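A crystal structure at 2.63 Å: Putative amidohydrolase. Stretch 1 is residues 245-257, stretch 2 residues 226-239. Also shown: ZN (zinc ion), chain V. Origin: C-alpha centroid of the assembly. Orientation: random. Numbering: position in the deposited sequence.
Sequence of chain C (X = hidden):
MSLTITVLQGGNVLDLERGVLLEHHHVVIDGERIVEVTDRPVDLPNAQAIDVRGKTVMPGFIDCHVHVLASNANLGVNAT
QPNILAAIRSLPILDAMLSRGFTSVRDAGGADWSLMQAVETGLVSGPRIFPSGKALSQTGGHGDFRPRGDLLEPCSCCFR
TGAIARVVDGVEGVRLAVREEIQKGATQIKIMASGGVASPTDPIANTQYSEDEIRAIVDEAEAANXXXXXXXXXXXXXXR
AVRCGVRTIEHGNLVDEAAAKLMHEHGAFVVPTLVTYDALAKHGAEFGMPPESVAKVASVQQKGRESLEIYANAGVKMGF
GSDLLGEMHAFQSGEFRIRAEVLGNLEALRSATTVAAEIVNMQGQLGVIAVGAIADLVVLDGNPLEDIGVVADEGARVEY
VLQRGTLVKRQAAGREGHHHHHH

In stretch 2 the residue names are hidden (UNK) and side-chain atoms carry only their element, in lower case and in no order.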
# COMPACT_ATOMS: atom_id res chain seq x y z
N GLY C 245 25.37 7.76 26.15
CA GLY C 245 24.70 7.41 27.39
C GLY C 245 24.27 5.96 27.56
O GLY C 245 23.38 5.67 28.35
N VAL C 246 24.90 5.04 26.83
CA VAL C 246 24.60 3.63 27.01
C VAL C 246 25.22 3.14 28.31
O VAL C 246 26.28 3.60 28.70
CB VAL C 246 25.06 2.76 25.84
CG1 VAL C 246 24.67 3.42 24.53
CG2 VAL C 246 26.55 2.51 25.90
N ARG C 247 24.52 2.26 29.02
CA ARG C 247 24.90 1.91 30.37
C ARG C 247 25.85 0.71 30.42
O ARG C 247 26.78 0.68 31.23
CB ARG C 247 23.66 1.65 31.21
CG ARG C 247 23.93 1.43 32.69
CD ARG C 247 22.67 1.54 33.51
NE ARG C 247 22.83 0.94 34.83
CZ ARG C 247 22.54 -0.32 35.11
NH1 ARG C 247 22.08 -1.12 34.16
NH2 ARG C 247 22.73 -0.79 36.33
N THR C 248 25.61 -0.30 29.59
CA THR C 248 26.49 -1.45 29.56
C THR C 248 27.00 -1.70 28.16
O THR C 248 26.32 -1.43 27.18
CB THR C 248 25.84 -2.73 30.13
OG1 THR C 248 25.18 -3.45 29.08
CG2 THR C 248 24.84 -2.40 31.22
N ILE C 249 28.24 -2.18 28.08
CA ILE C 249 28.89 -2.41 26.80
C ILE C 249 29.16 -3.89 26.73
O ILE C 249 29.61 -4.48 27.70
CB ILE C 249 30.24 -1.69 26.75
CG1 ILE C 249 30.02 -0.18 26.68
CG2 ILE C 249 31.07 -2.19 25.59
CD1 ILE C 249 29.46 0.32 25.35
N GLU C 250 28.81 -4.50 25.60
CA GLU C 250 28.94 -5.95 25.43
C GLU C 250 30.22 -6.28 24.69
O GLU C 250 30.61 -5.57 23.76
CB GLU C 250 27.73 -6.52 24.68
CG GLU C 250 26.37 -6.12 25.26
CD GLU C 250 26.21 -6.48 26.73
OE1 GLU C 250 26.06 -7.69 27.04
OE2 GLU C 250 26.19 -5.57 27.59
N HIS C 251 30.88 -7.36 25.11
CA HIS C 251 32.17 -7.78 24.55
C HIS C 251 33.29 -6.81 24.90
O HIS C 251 33.95 -6.96 25.93
CB HIS C 251 32.09 -7.96 23.04
CG HIS C 251 30.82 -8.59 22.57
ND1 HIS C 251 30.55 -9.93 22.76
CD2 HIS C 251 29.74 -8.07 21.95
CE1 HIS C 251 29.37 -10.21 22.25
NE2 HIS C 251 28.85 -9.10 21.75
N GLY C 252 33.49 -5.82 24.04
CA GLY C 252 34.41 -4.73 24.35
C GLY C 252 35.86 -5.16 24.26
O GLY C 252 36.72 -4.57 24.91
N ASN C 253 36.12 -6.16 23.42
CA ASN C 253 37.41 -6.84 23.37
C ASN C 253 38.57 -5.94 22.96
O ASN C 253 39.72 -6.25 23.25
CB ASN C 253 37.36 -8.01 22.40
CG ASN C 253 36.39 -9.08 22.84
OD1 ASN C 253 35.29 -8.79 23.31
ND2 ASN C 253 36.79 -10.34 22.69
N LEU C 254 38.26 -4.84 22.28
CA LEU C 254 39.30 -3.98 21.73
C LEU C 254 39.31 -2.57 22.31
O LEU C 254 39.46 -1.59 21.58
CB LEU C 254 39.21 -3.95 20.19
CG LEU C 254 39.31 -5.28 19.43
CD1 LEU C 254 39.45 -5.10 17.93
CD2 LEU C 254 40.44 -6.17 19.93
N VAL C 255 39.16 -2.45 23.63
CA VAL C 255 39.30 -1.16 24.31
C VAL C 255 40.73 -0.66 24.29
O VAL C 255 41.67 -1.45 24.27
CB VAL C 255 38.95 -1.25 25.79
CG1 VAL C 255 37.65 -0.51 26.09
CG2 VAL C 255 38.94 -2.70 26.24
N ASP C 256 40.88 0.67 24.34
CA ASP C 256 42.09 1.31 24.85
C ASP C 256 41.78 1.87 26.23
O ASP C 256 40.61 2.00 26.59
CB ASP C 256 42.53 2.44 23.92
CG ASP C 256 41.35 3.25 23.37
OD1 ASP C 256 40.54 3.76 24.17
OD2 ASP C 256 41.24 3.38 22.13
N GLU C 257 42.81 2.22 27.00
CA GLU C 257 42.58 2.73 28.34
C GLU C 257 41.92 4.10 28.32
O GLU C 257 41.35 4.53 29.32
CB GLU C 257 43.85 2.73 29.21
CG GLU C 257 45.00 3.54 28.67
CD GLU C 257 45.95 2.69 27.83
OE1 GLU C 257 45.59 2.35 26.68
OE2 GLU C 257 47.04 2.37 28.34
N UNK C 226 14.51 2.20 32.13
CA UNK C 226 15.54 1.20 31.96
C UNK C 226 16.80 1.82 31.29
O UNK C 226 16.99 3.03 31.35
c UNK C 226 14.98 -0.04 31.20
o UNK C 226 15.89 -1.15 31.31
c UNK C 226 14.71 0.29 29.74
N UNK C 227 17.63 0.98 30.67
CA UNK C 227 18.88 1.38 30.06
C UNK C 227 19.10 0.66 28.71
O UNK C 227 18.38 -0.27 28.36
o UNK C 227 20.27 -4.58 31.90
c UNK C 227 20.13 -0.46 31.27
c UNK C 227 20.96 -1.27 30.53
c UNK C 227 19.33 -1.06 32.23
c UNK C 227 21.02 -2.64 30.74
c UNK C 227 20.04 1.03 31.00
c UNK C 227 19.38 -2.43 32.44
c UNK C 227 20.23 -3.21 31.69
N UNK C 228 20.13 1.07 28.00
CA UNK C 228 20.54 0.45 26.75
C UNK C 228 21.83 -0.34 26.97
O UNK C 228 22.78 0.18 27.55
c UNK C 228 20.83 1.53 25.70
c UNK C 228 19.57 2.16 25.24
c UNK C 228 21.61 0.96 24.53
N UNK C 229 21.85 -1.59 26.52
CA UNK C 229 23.09 -2.34 26.39
C UNK C 229 23.52 -2.29 24.94
O UNK C 229 22.69 -2.21 24.05
c UNK C 229 21.73 -4.56 26.26
c UNK C 229 22.83 -7.01 26.42
c UNK C 229 22.91 -3.80 26.86
s UNK C 229 21.45 -6.13 27.10
N UNK C 230 24.83 -2.34 24.69
CA UNK C 230 25.34 -1.99 23.37
C UNK C 230 26.55 -2.82 22.97
O UNK C 230 27.53 -2.92 23.70
c UNK C 230 25.66 -0.51 23.30
N UNK C 231 26.48 -3.40 21.79
CA UNK C 231 27.51 -4.29 21.32
C UNK C 231 28.57 -3.44 20.62
O UNK C 231 28.25 -2.66 19.72
c UNK C 231 28.50 -5.52 18.34
c UNK C 231 26.89 -5.32 20.37
c UNK C 231 27.86 -5.98 19.45
c UNK C 231 29.06 -7.63 18.61
n UNK C 231 29.25 -6.56 17.85
n UNK C 231 28.21 -7.31 19.57
N UNK C 232 29.81 -3.56 21.08
CA UNK C 232 30.90 -2.71 20.56
C UNK C 232 32.23 -3.36 20.83
O UNK C 232 32.44 -3.91 21.91
c UNK C 232 30.85 -1.30 21.17
N UNK C 233 33.13 -3.32 19.85
CA UNK C 233 34.45 -3.90 20.02
C UNK C 233 35.52 -2.87 20.30
O UNK C 233 36.15 -2.92 21.35
c UNK C 233 32.70 -7.76 17.92
o UNK C 233 32.38 -9.88 18.93
c UNK C 233 32.99 -8.64 18.93
c UNK C 233 34.48 -7.04 19.88
c UNK C 233 34.20 -6.14 18.86
c UNK C 233 33.88 -8.29 19.92
c UNK C 233 34.84 -4.77 18.83
c UNK C 233 33.30 -6.52 17.89
N UNK C 234 35.72 -1.93 19.39
CA UNK C 234 36.87 -1.01 19.44
C UNK C 234 36.66 0.17 20.39
O UNK C 234 35.51 0.53 20.70
c UNK C 234 37.35 -1.59 17.03
c UNK C 234 37.20 -0.46 18.04
o UNK C 234 36.14 0.42 17.62
N UNK C 235 37.75 0.81 20.81
CA UNK C 235 37.69 1.94 21.74
C UNK C 235 36.90 3.10 21.15
O UNK C 235 36.22 3.84 21.86
N UNK C 236 36.99 3.22 19.82
CA UNK C 236 36.28 4.24 19.06
C UNK C 236 34.78 4.05 19.15
O UNK C 236 34.04 4.98 19.53
c UNK C 236 35.49 4.92 13.05
n UNK C 236 36.46 4.12 12.63
n UNK C 236 35.53 5.42 14.29
n UNK C 236 34.49 5.23 12.23
c UNK C 236 36.71 4.18 17.60
c UNK C 236 36.08 5.24 16.70
c UNK C 236 36.59 5.14 15.26
N UNK C 237 34.33 2.85 18.79
CA UNK C 237 32.92 2.46 18.86
C UNK C 237 32.39 2.48 20.29
O UNK C 237 31.24 2.83 20.53
c UNK C 237 32.73 1.09 18.25
N UNK C 238 33.24 2.12 21.25
CA UNK C 238 32.84 2.13 22.65
C UNK C 238 32.66 3.54 23.16
O UNK C 238 31.64 3.86 23.78
c UNK C 238 33.61 1.77 24.99
c UNK C 238 33.76 -0.10 23.31
c UNK C 238 34.94 -0.90 23.82
c UNK C 238 33.86 1.42 23.53
N UNK C 239 33.64 4.39 22.90
CA UNK C 239 33.65 5.72 23.49
C UNK C 239 32.36 6.44 23.13
O UNK C 239 31.62 6.86 24.02
c UNK C 239 34.87 6.51 23.04
ZN ZN V . 26.89 -8.97 20.42

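Position 226 carries one carbon bearing an oxygen and a carbon, and it touches nothing on stretch 1; that fork is Thr226. At 227 a carbon leads to a six-carbon ring with an oxygen at its tip. The Arg247 guanidinium lies over the ring face, CZ 4.6 Å from the ring centroid, a cation-pi contact; this is Tyr227.

Position 228 has three carbons, forked at the first, one of them 3.9 Å from Val246 CG1: Val228. Its backbone O accepts from Arg247 N at 3.1 Å. Position 229 is an unbranched chain of two carbons, a sulfur and a carbon, so Met229. Its CB sits 3.2 Å from Thr248 OG1 and its CE 3.4 Å from Glu250 OE1.

A single carbon at 230, 4.1 Å from Val246 CG2 and 4.4 Å from Ile249 CD1, gives Ala230. Its O receives a straight hydrogen bond from Glu250 N at 2.8 Å, while its N gives a weak one to Thr248 O at 3.0 Å. Position 231 holds a carbon and a five-membered ring of three carbons and two nitrogens, one nitrogen 2.9 Å from His251 NE2. It is His231, and the two nitrogens approach because both bind zinc: ZN lies 2.3 Å from His231 ND1 and 2.4 Å from His251 NE2.

One carbon again at 232 means Ala232, whose O accepts weakly from Gly252 N at 3.0 Å. At 233 a six-carbon ring bears an oxygen; a ring carbon comes 3.6 Å from His251 CB, and the oxygen lies over one face of the His251 ring. This is Tyr233, its O bonded by Leu254 N at 3.0 Å.

Position 234 has a carbon carrying an oxygen and a carbon, the latter 4.2 Å from Leu254 CD1: Thr234. Position 235 has no side-chain atoms, hence Gly235; an ideal CB would fall 2.4 Å from Asp256 OD2, a clash. Three carbons, a nitrogen and a carbon with two more nitrogens make 236 the exposed Arg236. Position 237 has one carbon, out of reach: Ala237, whose N donates to Thr234 OG1 at 3.2 Å, so that the Thr234 side chain caps the helix start. Four carbons at 238, forked at the first with one longer arm, are Ile238; CD1 lies 3.6 Å from Val255 CG1. Position 239, one carbon without contact, is Ala239.

The rule is a parallel strand pair in which Thr248, Glu250, Met229 and His231 share one face, and Ile249 and Ala230 the other. Beyond it a beta bulge shifts the register between His251 and Leu254, while His251 and His231 meet at the metal.

Stretch 2, residues 226-239: TYVMAHAYTGRAIA
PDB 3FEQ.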